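Local coordinates for cellulosome anchoring protein cohesin region (PDB 4DH2), which serves as the type I cohesin module of a cellulosome anchoring protein, binding the dockerin of a partner protein, at residues Lys27-Val41 against Lys105-Pro119. Numbering follows the deposited sequence. Where two conformers were deposited one is given.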
# COMPACT_ATOMS: atom_id res chain seq x y z
N LYS A 27 24.98 7.24 -7.78
CA LYS A 27 25.99 8.05 -7.16
C LYS A 27 25.31 9.04 -6.25
O LYS A 27 24.17 9.43 -6.50
CB LYS A 27 26.80 8.79 -8.24
CG LYS A 27 27.50 7.85 -9.21
CD LYS A 27 28.17 8.62 -10.35
CE LYS A 27 28.85 7.68 -11.34
NZ LYS A 27 29.26 8.37 -12.60
N ALA A 28 26.00 9.47 -5.22
CA ALA A 28 25.46 10.49 -4.33
C ALA A 28 25.10 11.69 -5.16
O ALA A 28 25.88 12.11 -6.02
CB ALA A 28 26.47 10.88 -3.32
N GLY A 29 23.92 12.24 -4.88
CA GLY A 29 23.37 13.37 -5.61
C GLY A 29 22.45 13.01 -6.76
O GLY A 29 21.77 13.88 -7.26
N ASP A 30 22.45 11.74 -7.20
CA ASP A 30 21.65 11.34 -8.34
C ASP A 30 20.17 11.39 -8.02
O ASP A 30 19.76 11.19 -6.87
CB ASP A 30 21.93 9.90 -8.77
CG ASP A 30 23.21 9.73 -9.52
OD1 ASP A 30 23.85 10.75 -9.88
OD2 ASP A 30 23.57 8.56 -9.77
N THR A 31 19.37 11.63 -9.04
CA THR A 31 17.95 11.30 -8.99
C THR A 31 17.74 10.09 -9.85
O THR A 31 18.12 10.07 -11.02
CB THR A 31 17.07 12.45 -9.50
OG1 THR A 31 17.31 13.62 -8.71
CG2 THR A 31 15.59 12.09 -9.44
N VAL A 32 17.11 9.05 -9.28
CA VAL A 32 16.99 7.78 -9.97
C VAL A 32 15.59 7.22 -9.72
O VAL A 32 14.86 7.71 -8.86
CB VAL A 32 18.03 6.77 -9.45
CG1 VAL A 32 19.46 7.27 -9.69
CG2 VAL A 32 17.81 6.47 -7.96
N GLU A 33 15.22 6.22 -10.52
CA GLU A 33 13.94 5.50 -10.33
C GLU A 33 14.20 4.15 -9.68
O GLU A 33 15.18 3.48 -10.02
CB GLU A 33 13.24 5.30 -11.66
CG GLU A 33 12.59 6.56 -12.15
CD GLU A 33 11.87 6.39 -13.47
OE1 GLU A 33 11.98 5.30 -14.08
OE2 GLU A 33 11.21 7.35 -13.89
N ILE A 34 13.39 3.78 -8.68
CA ILE A 34 13.46 2.45 -8.08
C ILE A 34 12.17 1.70 -8.43
O ILE A 34 11.09 2.07 -7.98
CB ILE A 34 13.62 2.52 -6.55
CG1 ILE A 34 14.90 3.26 -6.16
CG2 ILE A 34 13.63 1.10 -5.95
CD1 ILE A 34 14.99 3.52 -4.72
N PRO A 35 12.26 0.65 -9.27
CA PRO A 35 11.09 -0.13 -9.63
C PRO A 35 10.78 -1.12 -8.52
O PRO A 35 11.70 -1.68 -7.92
CB PRO A 35 11.51 -0.87 -10.90
CG PRO A 35 12.84 -0.27 -11.30
CD PRO A 35 13.45 0.22 -10.02
N LEU A 36 9.49 -1.31 -8.29
CA LEU A 36 8.98 -2.28 -7.32
C LEU A 36 8.11 -3.25 -8.13
O LEU A 36 7.28 -2.82 -8.93
CB LEU A 36 8.15 -1.56 -6.25
CG LEU A 36 8.82 -0.34 -5.63
CD1 LEU A 36 7.87 0.36 -4.68
CD2 LEU A 36 10.09 -0.72 -4.90
N LYS A 37 8.30 -4.55 -7.92
CA LYS A 37 7.73 -5.56 -8.79
C LYS A 37 6.94 -6.58 -8.00
O LYS A 37 7.20 -6.80 -6.84
CB LYS A 37 8.84 -6.34 -9.51
CG LYS A 37 9.44 -5.64 -10.71
CD LYS A 37 10.39 -6.57 -11.46
CE LYS A 37 9.63 -7.69 -12.16
NZ LYS A 37 10.42 -8.96 -12.29
N PHE A 38 5.95 -7.15 -8.68
CA PHE A 38 5.27 -8.35 -8.24
C PHE A 38 5.69 -9.45 -9.19
O PHE A 38 5.72 -9.25 -10.42
CB PHE A 38 3.75 -8.24 -8.39
CG PHE A 38 3.08 -7.27 -7.47
CD1 PHE A 38 3.71 -6.79 -6.32
CD2 PHE A 38 1.77 -6.87 -7.73
CE1 PHE A 38 3.07 -5.90 -5.50
CE2 PHE A 38 1.11 -5.99 -6.89
CZ PHE A 38 1.77 -5.50 -5.77
N GLU A 39 6.01 -10.61 -8.63
CA GLU A 39 6.28 -11.80 -9.42
C GLU A 39 5.42 -12.95 -8.91
O GLU A 39 5.05 -12.98 -7.73
CB GLU A 39 7.76 -12.19 -9.32
CG GLU A 39 8.72 -11.22 -10.03
CD GLU A 39 10.19 -11.61 -9.88
OE1 GLU A 39 10.50 -12.59 -9.17
OE2 GLU A 39 11.04 -10.92 -10.48
N ASN A 40 5.10 -13.88 -9.80
CA ASN A 40 4.24 -15.01 -9.46
C ASN A 40 2.86 -14.55 -8.98
O ASN A 40 2.30 -15.11 -8.03
CB ASN A 40 4.93 -15.87 -8.42
CG ASN A 40 6.26 -16.38 -8.92
OD1 ASN A 40 6.33 -16.94 -10.02
ND2 ASN A 40 7.32 -16.12 -8.18
N VAL A 41 2.32 -13.54 -9.63
CA VAL A 41 0.97 -13.08 -9.34
C VAL A 41 -0.03 -14.20 -9.66
O VAL A 41 0.01 -14.76 -10.75
CB VAL A 41 0.64 -11.82 -10.16
CG1 VAL A 41 -0.82 -11.41 -9.95
CG2 VAL A 41 1.61 -10.68 -9.79
N LYS A 105 -3.38 -9.45 -12.68
CA LYS A 105 -3.16 -10.87 -13.00
C LYS A 105 -1.80 -11.13 -13.63
O LYS A 105 -1.48 -12.27 -13.97
CB LYS A 105 -4.22 -11.37 -13.98
CG LYS A 105 -5.63 -11.32 -13.42
CD LYS A 105 -6.65 -11.75 -14.48
CE LYS A 105 -8.00 -11.96 -13.87
NZ LYS A 105 -9.06 -12.28 -14.90
N THR A 106 -1.02 -10.07 -13.77
CA THR A 106 0.23 -10.09 -14.53
C THR A 106 1.44 -9.68 -13.69
O THR A 106 1.35 -8.76 -12.89
CB THR A 106 0.11 -9.09 -15.68
OG1 THR A 106 -1.00 -9.47 -16.49
CG2 THR A 106 1.39 -9.08 -16.52
N ASP A 107 2.58 -10.35 -13.89
CA ASP A 107 3.82 -10.01 -13.20
C ASP A 107 4.43 -8.75 -13.79
O ASP A 107 4.29 -8.48 -14.97
CB ASP A 107 4.85 -11.12 -13.35
CG ASP A 107 4.49 -12.37 -12.61
OD1 ASP A 107 3.37 -12.42 -12.09
OD2 ASP A 107 5.33 -13.31 -12.57
N GLY A 108 5.16 -8.01 -12.98
CA GLY A 108 5.82 -6.82 -13.48
C GLY A 108 5.91 -5.71 -12.46
O GLY A 108 5.79 -5.93 -11.24
N VAL A 109 6.13 -4.50 -12.95
CA VAL A 109 6.33 -3.36 -12.06
C VAL A 109 4.99 -2.84 -11.58
O VAL A 109 4.10 -2.53 -12.38
CB VAL A 109 7.10 -2.23 -12.78
CG1 VAL A 109 7.13 -0.98 -11.93
CG2 VAL A 109 8.50 -2.71 -13.14
N PHE A 110 4.81 -2.77 -10.25
CA PHE A 110 3.58 -2.24 -9.68
C PHE A 110 3.69 -0.77 -9.29
O PHE A 110 2.68 -0.07 -9.17
CB PHE A 110 3.08 -3.08 -8.48
CG PHE A 110 3.81 -2.82 -7.18
CD1 PHE A 110 3.37 -1.84 -6.30
CD2 PHE A 110 4.89 -3.61 -6.81
CE1 PHE A 110 4.01 -1.66 -5.07
CE2 PHE A 110 5.52 -3.43 -5.60
CZ PHE A 110 5.09 -2.44 -4.73
N ALA A 111 4.92 -0.29 -9.09
CA ALA A 111 5.13 1.12 -8.82
C ALA A 111 6.57 1.48 -9.08
O ALA A 111 7.46 0.63 -9.03
CB ALA A 111 4.74 1.45 -7.41
N LYS A 112 6.82 2.76 -9.37
CA LYS A 112 8.18 3.24 -9.49
C LYS A 112 8.33 4.42 -8.54
O LYS A 112 7.51 5.35 -8.55
CB LYS A 112 8.46 3.71 -10.92
CG LYS A 112 8.49 2.60 -11.94
CD LYS A 112 8.80 3.15 -13.34
CE LYS A 112 9.02 2.02 -14.36
NZ LYS A 112 7.75 1.46 -14.92
N LEU A 113 9.40 4.40 -7.75
CA LEU A 113 9.71 5.53 -6.90
C LEU A 113 10.70 6.39 -7.66
O LEU A 113 11.59 5.85 -8.31
CB LEU A 113 10.43 5.05 -5.67
CG LEU A 113 9.72 3.96 -4.86
CD1 LEU A 113 10.54 3.64 -3.64
CD2 LEU A 113 8.34 4.43 -4.50
N THR A 114 10.57 7.70 -7.58
CA THR A 114 11.64 8.57 -8.07
C THR A 114 12.24 9.18 -6.83
O THR A 114 11.56 9.89 -6.08
CB THR A 114 11.08 9.69 -8.99
OG1 THR A 114 10.39 9.10 -10.10
CG2 THR A 114 12.22 10.58 -9.51
N VAL A 115 13.53 8.93 -6.60
CA VAL A 115 14.16 9.42 -5.41
C VAL A 115 15.45 10.17 -5.71
O VAL A 115 16.11 9.92 -6.72
CB VAL A 115 14.50 8.28 -4.45
CG1 VAL A 115 13.27 7.39 -4.26
CG2 VAL A 115 15.72 7.46 -4.95
N ARG A 116 15.80 11.06 -4.80
CA ARG A 116 17.09 11.75 -4.89
C ARG A 116 17.98 11.19 -3.84
O ARG A 116 17.58 11.10 -2.69
CB ARG A 116 16.94 13.24 -4.65
CG ARG A 116 18.30 13.96 -4.58
CD ARG A 116 18.17 15.38 -4.08
NE ARG A 116 17.73 16.28 -5.14
CZ ARG A 116 16.75 17.17 -5.03
NH1 ARG A 116 16.07 17.29 -3.90
NH2 ARG A 116 16.44 17.93 -6.06
N ILE A 117 19.18 10.81 -4.22
CA ILE A 117 20.17 10.38 -3.25
C ILE A 117 20.92 11.59 -2.72
O ILE A 117 21.51 12.36 -3.49
CB ILE A 117 21.15 9.38 -3.88
CG1 ILE A 117 20.37 8.23 -4.52
CG2 ILE A 117 22.16 8.90 -2.83
CD1 ILE A 117 21.22 7.25 -5.26
N LYS A 118 20.91 11.78 -1.41
CA LYS A 118 21.42 13.04 -0.87
C LYS A 118 22.92 13.18 -1.14
O LYS A 118 23.68 12.27 -0.91
CB LYS A 118 21.07 13.20 0.61
CG LYS A 118 19.56 13.27 0.82
CD LYS A 118 19.17 13.85 2.17
CE LYS A 118 17.66 13.86 2.31
NZ LYS A 118 17.21 14.37 3.63
N PRO A 119 23.32 14.34 -1.67
CA PRO A 119 24.71 14.48 -2.11
C PRO A 119 25.70 14.48 -0.95
O PRO A 119 26.88 14.27 -1.19
CB PRO A 119 24.73 15.84 -2.83
CG PRO A 119 23.57 16.61 -2.26
CD PRO A 119 22.53 15.55 -1.92
O HOH W 1 10.54 9.77 -12.61
O HOH W 2 0.61 -14.11 -13.26
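Phe110 packs its ring against Leu36 and Phe38 where strand 108-117 pairs antiparallel with strand 31-39. Its CB lies over the centre of the Phe38 ring, a CH-pi contact 3.9 Å from the centroid. With chi1 at 79°, CG sits between the backbone N and carbonyl carbon, which brings the ring back against strand 31-39. CG lies over the Phe38 ring, CD1 near Phe38 CZ (4.0 Å), and CD2 comes 3.2 Å from Phe38 CE1 in an offset stack whose planes differ by 18°. Farther out, CE2 approaches Leu36 CB at 3.3 Å, and CZ ends beside Leu36 CB and CD1. Flat aromatic rings suit this buried layer, where Phe91 meets Phe110 edge-to-face and Phe49 does the same to Phe38.

Opposite Leu36 the backbone bulges: the N of Phe110 and, weakly, that of Ala111 both donate to Leu36 O. Ala111, small, sits on the same face beside Leu36 CD1, which Leu113 CG meets at 4.1 Å. The other face carries the apolar pair Pro35 and Val109 but also Thr31, Glu33 and Thr114, fit for a wetter surface; one water joins Glu33 OE2 to Thr114 OG1. Just before strand 108-117, the short forked carboxylate of Asp107 accepts from the two amides following strand 31-39, OD2 from Asn40 N (2.8 Å) and OD1 from Val41 N (2.9 Å). Side chains alternating between a buried apolar face and a largely polar outer one, interrupted by a classic bulge, characterise this strand pair of the cohesin beta-sandwich with its aromatic core.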